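Local coordinates for PUA domain-containing protein (Aeropyrum pernix, PDB 2CX0), which is of unknown function but carries a PUA domain behind a pre-PUA domain, and probably binds RNA, perhaps with a role in translation initiation, at residues Leu3-Val8 against Glu177-Val182; Arg12-Leu18 against Leu45-Arg51; Leu68-Ser72 against Arg166-Arg170. The contacts are given in a common frame with arbitrary orientation. Numbering follows the deposited sequence.

Contact 1 of 3, residues Leu3-Val8 against Glu177-Val182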
# COMPACT_ATOMS: atom_id res chain seq x y z
N LEU A 3 13.36 6.06 -17.01
CA LEU A 3 12.01 6.51 -17.16
C LEU A 3 11.96 7.92 -16.67
O LEU A 3 12.93 8.41 -16.05
CB LEU A 3 11.04 5.61 -16.39
CG LEU A 3 11.16 5.46 -14.86
CD1 LEU A 3 10.64 6.75 -14.17
CD2 LEU A 3 10.29 4.19 -14.40
N TRP A 4 10.88 8.63 -16.96
CA TRP A 4 10.77 10.01 -16.45
C TRP A 4 9.37 10.10 -15.84
O TRP A 4 8.36 9.90 -16.56
CB TRP A 4 10.97 11.04 -17.57
CG TRP A 4 11.24 12.42 -17.05
CD1 TRP A 4 10.54 13.11 -16.08
CD2 TRP A 4 12.37 13.26 -17.40
NE1 TRP A 4 11.17 14.30 -15.79
CE2 TRP A 4 12.29 14.43 -16.59
CE3 TRP A 4 13.43 13.13 -18.32
CZ2 TRP A 4 13.22 15.46 -16.66
CZ3 TRP A 4 14.39 14.16 -18.39
CH2 TRP A 4 14.27 15.32 -17.55
N ALA A 5 9.31 10.31 -14.53
CA ALA A 5 8.02 10.36 -13.83
C ALA A 5 7.70 11.73 -13.29
O ALA A 5 8.59 12.53 -13.05
CB ALA A 5 8.00 9.35 -12.66
N ARG A 6 6.42 11.98 -13.13
CA ARG A 6 6.02 13.23 -12.51
C ARG A 6 6.58 13.18 -11.07
O ARG A 6 6.75 12.09 -10.50
CB ARG A 6 4.48 13.36 -12.50
CG ARG A 6 3.97 14.40 -11.56
CD ARG A 6 2.44 14.58 -11.67
NE ARG A 6 2.00 15.01 -13.01
CZ ARG A 6 1.48 14.19 -13.92
NH1 ARG A 6 1.33 12.90 -13.64
NH2 ARG A 6 1.11 14.67 -15.12
N LEU A 7 6.93 14.36 -10.53
CA LEU A 7 7.43 14.51 -9.15
C LEU A 7 8.88 14.14 -9.01
O LEU A 7 9.75 15.02 -8.71
CB LEU A 7 6.65 13.65 -8.07
CG LEU A 7 5.41 14.25 -7.46
CD1 LEU A 7 4.95 13.37 -6.23
CD2 LEU A 7 5.73 15.65 -6.93
N VAL A 8 9.16 12.84 -9.22
CA VAL A 8 10.50 12.34 -9.05
C VAL A 8 11.42 12.62 -10.24
O VAL A 8 12.66 12.62 -10.03
CB VAL A 8 10.50 10.80 -8.73
CG1 VAL A 8 9.65 10.54 -7.46
CG2 VAL A 8 9.86 10.03 -9.88
N GLU A 177 4.04 7.94 -7.85
CA GLU A 177 4.32 8.47 -9.18
C GLU A 177 5.33 7.60 -9.91
O GLU A 177 5.18 7.32 -11.08
CB GLU A 177 4.83 9.93 -9.11
CG GLU A 177 3.77 10.94 -8.62
CD GLU A 177 2.59 11.15 -9.58
OE1 GLU A 177 2.55 10.64 -10.72
OE2 GLU A 177 1.67 11.86 -9.18
N LEU A 178 6.37 7.20 -9.20
CA LEU A 178 7.34 6.33 -9.78
C LEU A 178 6.67 4.99 -10.25
O LEU A 178 6.92 4.50 -11.38
CB LEU A 178 8.44 6.06 -8.75
CG LEU A 178 9.37 4.92 -9.20
CD1 LEU A 178 10.13 5.33 -10.50
CD2 LEU A 178 10.38 4.66 -8.05
N ALA A 179 5.82 4.43 -9.39
CA ALA A 179 5.15 3.15 -9.70
C ALA A 179 4.23 3.28 -10.90
O ALA A 179 4.20 2.37 -11.74
CB ALA A 179 4.37 2.60 -8.51
N GLN A 180 3.53 4.42 -11.01
CA GLN A 180 2.65 4.67 -12.15
C GLN A 180 3.43 4.60 -13.46
O GLN A 180 2.95 4.05 -14.46
CB GLN A 180 2.05 6.07 -12.09
CG GLN A 180 0.80 6.18 -11.34
CD GLN A 180 -0.25 5.26 -11.89
OE1 GLN A 180 -0.31 4.11 -11.48
NE2 GLN A 180 -1.06 5.75 -12.86
N GLU A 181 4.64 5.14 -13.46
CA GLU A 181 5.46 5.16 -14.67
C GLU A 181 6.09 3.81 -14.94
O GLU A 181 6.24 3.44 -16.09
CB GLU A 181 6.54 6.26 -14.54
CG GLU A 181 7.10 6.73 -15.85
CD GLU A 181 6.03 7.29 -16.79
OE1 GLU A 181 4.98 7.82 -16.36
OE2 GLU A 181 6.27 7.21 -17.99
N VAL A 182 6.47 3.07 -13.88
CA VAL A 182 7.06 1.74 -14.08
C VAL A 182 5.98 0.86 -14.76
O VAL A 182 6.29 0.12 -15.71
CB VAL A 182 7.49 1.06 -12.71
CG1 VAL A 182 7.84 -0.42 -12.93
CG2 VAL A 182 8.77 1.74 -12.17
O HOH W 1 8.86 7.24 -18.64
O HOH W 2 4.14 9.59 -12.58
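Ala5 is the knob at the middle of this contact. Its CB points at the helix and settles among backbone and side-chain atoms of one turn, 3.8 Å from Glu177 O, 4.2 Å from Leu178 CA and 3.9 Å from Glu181 CB. So small a side chain lets strand 3-5 come close: the CA atoms of Ala5 and Leu178 are 5.8 Å apart, and the axes of strand 3-5 and helix 177-182 approach to 8.0 Å, running at 136°. Leu3, two residues earlier on the same face of the strand, is the larger bump. Its CD1 touches Leu178 CD1 at 4.0 Å and Glu181 CG at 3.9 Å, while its CD2 reaches Val182 CG2 at 3.6 Å, so the isobutyl group fills the hollow between these three side chains. Beyond Ala5 the chain turns, and Glu177 becomes the helix's own bump: its CB lies 3.2 Å from Arg6 O and its CG 3.6 Å from Leu7 CD1.

No direct hydrogen bond joins the segments; water fills the gaps. One molecule accepts from Trp4 N (3.0 Å) and donates to Glu181 OE2 (2.7 Å). A second donates to Glu177 O (2.9 Å) and Glu177 OE1 (2.7 Å), with a weak bond from Arg6 N (3.3 Å). Arg6 NH1 and Glu177 OE1 make a long salt bridge of 3.9 Å. Tyr57 touches both Val8 and Leu178. Helix 174-183 thus packs on one face of the antiparallel pre-PUA sheet, as in alpha+beta folds, reaching strands 56-62 and 65-70 besides edge strand 2-5.

Contact 2 of 3, residues Arg12-Leu18 against Leu45-Arg51; sequences RLEARAL and LRLVKAR
Residues 12-17 and 45-51 are extended and pair as antiparallel strands, their axes 4.6 Å apart at 160°. In the hydrogen-bonded pairs Arg12-Arg51, Glu14-Lys49 and Arg16-Leu47, each N bonds the partner's O, all at 2.8-3.0 Å; Leu18 N to Leu45 O, 3.2 Å, ends the series. Leu13-Ala50, Ala15-Val48 and Ala17-Arg46 are non-hydrogen-bonded: Ala50, Val48 and Arg46 bond instead to Tyr57, Ile59 and Thr61 of strand 56-62, and Leu13 to His1. Leu13 (chi1 m) sets CD1 3.6 Å from Ala50 CB and CD2 3.9 Å from Val48 CG1. On the other face Arg16 (chi1 p) lays its guanidinium over Leu47 CD2, 3.8 Å from NH2, which forms a salt bridge with Glu22. Within this meandering antiparallel sheet, backbone N-H and C=O groups pair along the whole contact, while charged side chains add across it one long salt bridge, Glu14 OE1 to Lys49 NZ at 3.9 Å, and Arg12 NE and Arg51 NH2, like charges, sit 4.0 Å apart.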
# COMPACT_ATOMS: atom_id res chain seq x y z
N ARG A 12 16.90 6.15 -13.37
CA ARG A 12 17.70 5.12 -14.03
C ARG A 12 17.31 3.81 -13.34
O ARG A 12 17.39 3.70 -12.09
CB ARG A 12 19.19 5.40 -13.84
CG ARG A 12 19.62 6.52 -14.77
CD ARG A 12 20.91 7.21 -14.35
NE ARG A 12 21.03 8.55 -14.96
CZ ARG A 12 21.32 8.78 -16.25
NH1 ARG A 12 21.51 7.75 -17.05
NH2 ARG A 12 21.42 10.02 -16.75
N LEU A 13 16.92 2.82 -14.14
CA LEU A 13 16.45 1.56 -13.58
C LEU A 13 17.37 0.37 -13.82
O LEU A 13 18.02 0.27 -14.83
CB LEU A 13 15.08 1.24 -14.16
CG LEU A 13 13.82 1.75 -13.47
CD1 LEU A 13 13.83 3.22 -13.35
CD2 LEU A 13 12.63 1.30 -14.27
N GLU A 14 17.39 -0.53 -12.84
CA GLU A 14 18.12 -1.79 -12.88
C GLU A 14 17.10 -2.84 -12.45
O GLU A 14 16.54 -2.71 -11.37
CB GLU A 14 19.27 -1.82 -11.88
CG GLU A 14 20.51 -1.19 -12.38
CD GLU A 14 21.71 -1.59 -11.54
OE1 GLU A 14 21.60 -1.51 -10.30
OE2 GLU A 14 22.73 -2.00 -12.13
N ALA A 15 16.85 -3.87 -13.27
CA ALA A 15 15.85 -4.89 -12.93
C ALA A 15 16.51 -6.27 -12.97
O ALA A 15 17.47 -6.46 -13.71
CB ALA A 15 14.70 -4.85 -13.93
N ARG A 16 16.01 -7.22 -12.18
CA ARG A 16 16.53 -8.59 -12.21
C ARG A 16 15.44 -9.50 -11.67
O ARG A 16 14.53 -9.08 -10.98
CB ARG A 16 17.81 -8.76 -11.37
CG ARG A 16 17.62 -8.63 -9.90
CD ARG A 16 18.89 -8.96 -9.16
NE ARG A 16 18.79 -8.86 -7.69
CZ ARG A 16 18.19 -9.74 -6.92
NH1 ARG A 16 17.61 -10.83 -7.44
NH2 ARG A 16 18.24 -9.60 -5.61
N ALA A 17 15.54 -10.78 -12.01
CA ALA A 17 14.57 -11.78 -11.56
C ALA A 17 14.89 -12.05 -10.12
O ALA A 17 16.03 -11.84 -9.69
CB ALA A 17 14.69 -13.06 -12.43
N LEU A 18 13.86 -12.38 -9.32
CA LEU A 18 14.12 -12.73 -7.92
C LEU A 18 14.60 -14.17 -7.99
O LEU A 18 14.14 -14.95 -8.82
CB LEU A 18 12.82 -12.76 -7.07
CG LEU A 18 12.55 -11.57 -6.15
CD1 LEU A 18 12.61 -10.32 -6.92
CD2 LEU A 18 11.17 -11.76 -5.49
N LEU A 45 8.20 -12.63 -10.89
CA LEU A 45 8.59 -11.70 -9.82
C LEU A 45 9.96 -11.12 -10.14
O LEU A 45 10.92 -11.86 -10.34
CB LEU A 45 8.67 -12.45 -8.49
CG LEU A 45 7.52 -12.53 -7.47
CD1 LEU A 45 6.15 -12.41 -8.17
CD2 LEU A 45 7.67 -13.85 -6.64
N ARG A 46 10.04 -9.80 -10.21
CA ARG A 46 11.30 -9.13 -10.49
C ARG A 46 11.52 -7.99 -9.48
O ARG A 46 10.58 -7.41 -8.93
CB ARG A 46 11.30 -8.56 -11.92
CG ARG A 46 11.07 -9.62 -13.04
CD ARG A 46 11.15 -9.02 -14.45
NE ARG A 46 12.47 -8.48 -14.81
CZ ARG A 46 13.54 -9.20 -15.15
NH1 ARG A 46 13.50 -10.54 -15.20
NH2 ARG A 46 14.66 -8.57 -15.48
N LEU A 47 12.76 -7.66 -9.28
CA LEU A 47 13.14 -6.59 -8.38
C LEU A 47 13.63 -5.45 -9.26
O LEU A 47 14.61 -5.63 -10.03
CB LEU A 47 14.27 -7.02 -7.46
CG LEU A 47 14.79 -5.95 -6.51
CD1 LEU A 47 13.70 -5.67 -5.39
CD2 LEU A 47 16.06 -6.47 -5.87
N VAL A 48 12.95 -4.32 -9.16
CA VAL A 48 13.32 -3.12 -9.92
C VAL A 48 13.90 -2.07 -8.95
O VAL A 48 13.27 -1.71 -7.95
CB VAL A 48 12.11 -2.51 -10.58
CG1 VAL A 48 12.47 -1.24 -11.30
CG2 VAL A 48 11.48 -3.55 -11.51
N LYS A 49 15.11 -1.62 -9.22
CA LYS A 49 15.75 -0.58 -8.40
C LYS A 49 15.77 0.69 -9.27
O LYS A 49 16.23 0.65 -10.42
CB LYS A 49 17.18 -0.96 -8.07
CG LYS A 49 17.31 -1.90 -6.91
CD LYS A 49 18.76 -2.01 -6.45
CE LYS A 49 19.47 -3.21 -7.08
NZ LYS A 49 20.98 -3.18 -6.83
N ALA A 50 15.29 1.82 -8.73
CA ALA A 50 15.25 3.03 -9.54
C ALA A 50 16.00 4.11 -8.79
O ALA A 50 15.75 4.33 -7.58
CB ALA A 50 13.80 3.49 -9.72
N ARG A 51 16.91 4.78 -9.49
CA ARG A 51 17.64 5.86 -8.86
C ARG A 51 17.22 7.17 -9.48
O ARG A 51 17.28 7.30 -10.70
CB ARG A 51 19.14 5.68 -9.01
CG ARG A 51 19.96 6.79 -8.31
CD ARG A 51 21.49 6.43 -8.25
NE ARG A 51 22.02 6.25 -9.61
CZ ARG A 51 22.30 7.23 -10.46
NH1 ARG A 51 22.13 8.50 -10.12
NH2 ARG A 51 22.71 6.93 -11.68

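Contact 3 of 3, residues Leu68-Ser72 against Arg166-Arg170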
# COMPACT_ATOMS: atom_id res chain seq x y z
N LEU A 68 5.10 -4.40 -4.67
CA LEU A 68 5.44 -4.49 -3.26
C LEU A 68 6.69 -3.72 -2.94
O LEU A 68 7.59 -3.56 -3.80
CB LEU A 68 5.70 -5.96 -2.91
CG LEU A 68 4.56 -6.96 -3.23
CD1 LEU A 68 5.05 -8.44 -3.18
CD2 LEU A 68 3.38 -6.68 -2.19
N PHE A 69 6.78 -3.23 -1.70
CA PHE A 69 8.02 -2.54 -1.33
C PHE A 69 8.28 -2.76 0.14
O PHE A 69 7.36 -3.06 0.92
CB PHE A 69 7.95 -1.07 -1.61
CG PHE A 69 6.86 -0.37 -0.89
CD1 PHE A 69 7.14 0.33 0.30
CD2 PHE A 69 5.53 -0.39 -1.38
CE1 PHE A 69 6.13 0.99 1.00
CE2 PHE A 69 4.51 0.26 -0.70
CZ PHE A 69 4.80 0.95 0.49
N GLU A 70 9.54 -2.68 0.51
CA GLU A 70 9.90 -2.82 1.91
C GLU A 70 9.89 -1.44 2.61
O GLU A 70 10.49 -0.47 2.11
CB GLU A 70 11.30 -3.49 2.07
CG GLU A 70 11.53 -3.84 3.54
CD GLU A 70 12.92 -4.42 3.85
OE1 GLU A 70 13.32 -5.42 3.24
OE2 GLU A 70 13.62 -3.87 4.72
N TRP A 71 9.23 -1.35 3.76
CA TRP A 71 9.20 -0.07 4.46
C TRP A 71 10.23 -0.05 5.60
O TRP A 71 10.89 -1.04 5.88
CB TRP A 71 7.78 0.22 4.96
CG TRP A 71 7.62 1.69 5.23
CD1 TRP A 71 7.92 2.70 4.36
CD2 TRP A 71 7.11 2.32 6.41
NE1 TRP A 71 7.64 3.90 4.92
CE2 TRP A 71 7.15 3.70 6.18
CE3 TRP A 71 6.63 1.85 7.64
CZ2 TRP A 71 6.72 4.64 7.11
CZ3 TRP A 71 6.19 2.80 8.59
CH2 TRP A 71 6.25 4.17 8.31
N SER A 72 10.38 1.10 6.24
CA SER A 72 11.37 1.23 7.31
C SER A 72 11.17 0.37 8.55
O SER A 72 12.08 0.32 9.37
CB SER A 72 11.54 2.70 7.71
OG SER A 72 10.28 3.27 7.98
N ARG A 166 -1.97 5.08 10.40
CA ARG A 166 -0.76 5.83 10.14
C ARG A 166 -0.41 5.61 8.68
O ARG A 166 -0.24 4.46 8.21
CB ARG A 166 0.38 5.35 11.09
CG ARG A 166 1.71 6.04 10.84
CD ARG A 166 2.66 5.92 12.02
NE ARG A 166 2.80 4.56 12.52
CZ ARG A 166 3.56 3.63 11.94
NH1 ARG A 166 4.23 3.94 10.84
NH2 ARG A 166 3.67 2.40 12.49
N ARG A 167 -0.30 6.73 7.96
CA ARG A 167 0.02 6.67 6.54
C ARG A 167 1.42 6.04 6.24
O ARG A 167 2.40 6.36 6.91
CB ARG A 167 -0.03 8.13 5.96
CG ARG A 167 0.58 8.21 4.54
CD ARG A 167 1.27 9.57 4.28
NE ARG A 167 2.49 9.70 5.10
CZ ARG A 167 2.63 10.52 6.14
NH1 ARG A 167 1.66 11.32 6.51
NH2 ARG A 167 3.77 10.50 6.82
N VAL A 168 1.48 5.10 5.29
CA VAL A 168 2.78 4.57 4.84
C VAL A 168 2.98 4.97 3.35
O VAL A 168 4.02 5.48 2.93
CB VAL A 168 2.84 3.07 5.00
CG1 VAL A 168 4.05 2.44 4.20
CG2 VAL A 168 2.94 2.75 6.53
N HIS A 169 1.95 4.76 2.54
CA HIS A 169 2.00 5.07 1.11
C HIS A 169 0.62 5.59 0.68
O HIS A 169 -0.43 5.05 1.12
CB HIS A 169 2.39 3.82 0.31
CG HIS A 169 2.10 3.92 -1.16
ND1 HIS A 169 1.28 3.03 -1.83
CD2 HIS A 169 2.60 4.75 -2.10
CE1 HIS A 169 1.30 3.32 -3.14
NE2 HIS A 169 2.09 4.36 -3.32
N ARG A 170 0.60 6.63 -0.18
CA ARG A 170 -0.69 7.19 -0.54
C ARG A 170 -0.73 7.72 -1.97
O ARG A 170 0.31 7.95 -2.58
CB ARG A 170 -1.10 8.31 0.44
CG ARG A 170 -0.06 9.46 0.55
CD ARG A 170 -0.19 10.53 -0.55
NE ARG A 170 0.82 11.59 -0.29
CZ ARG A 170 1.02 12.66 -1.06
NH1 ARG A 170 0.25 12.85 -2.15
NH2 ARG A 170 2.03 13.49 -0.77
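A valine methyl seated almost exactly on the axis of an indole is the striking feature here: Val168 CG1 lies 3.7 Å from the centroid of the five-membered ring of Trp71, only 5° off the ring normal, a CH-pi contact of nearly ideal geometry. It joins the two domains of the protein, for Trp71 follows strand 65-70 of the pre-PUA sheet, whereas Val168 stands in strand 163-170 of the PUA sheet. There the strand is broken by a classic beta bulge, Val168 and His169 both facing Val142 of strand 138-145. The chain turns a corner at these two residues, and both present their CB atoms toward the 68-72 segment, so that neighbours in sequence meet the same partner.

No hydrogen bond joins the two segments, which meet mainly through rings and methyl groups. CG1 of Val168 is shared: besides the face of Trp71, it touches the edge of the Phe69 ring, 4.1 Å from CZ. Phe69 in turn directs its edge to the face of the His169 imidazole in an offset edge-to-face pair, with centroids 5.7 Å apart and planes at 72°; its CZ also meets His169 CB at 3.8 Å. Leu175 of helix 174-183 touches both Phe69 and His169, bringing the C-terminal helix to this junction, and Tyr77 of strand 76-78 packs on both Phe69 and Val168. At the more open end, the guanidinium of Arg166 meets the indole in edge-to-edge fashion, near the planes of both groups and not stacked on the ring, with Arg166 NH1 3.2 Å from Trp71 CZ3.

From the N terminus, strand 2-5 opens contact 1 and leads directly into strand 9-17, which opens contact 2. Contact 2 is the first to close, when strand 45-51 returns beyond helix 20-30. Contact 3 then opens at strand 65-70 and closes on strand 163-170, after the chain has built most of the PUA domain. Helix 174-183 follows and closes contact 1, the outermost loop, enclosing the other two, which lie in series and do not cross. Contacts 1 and 2 touch through Leu3 with Leu13 and Leu178 with Ala50; contact 3 stands about 17 Å from contact 1, centre to centre, joining the PUA domain to the sheet that all three reach.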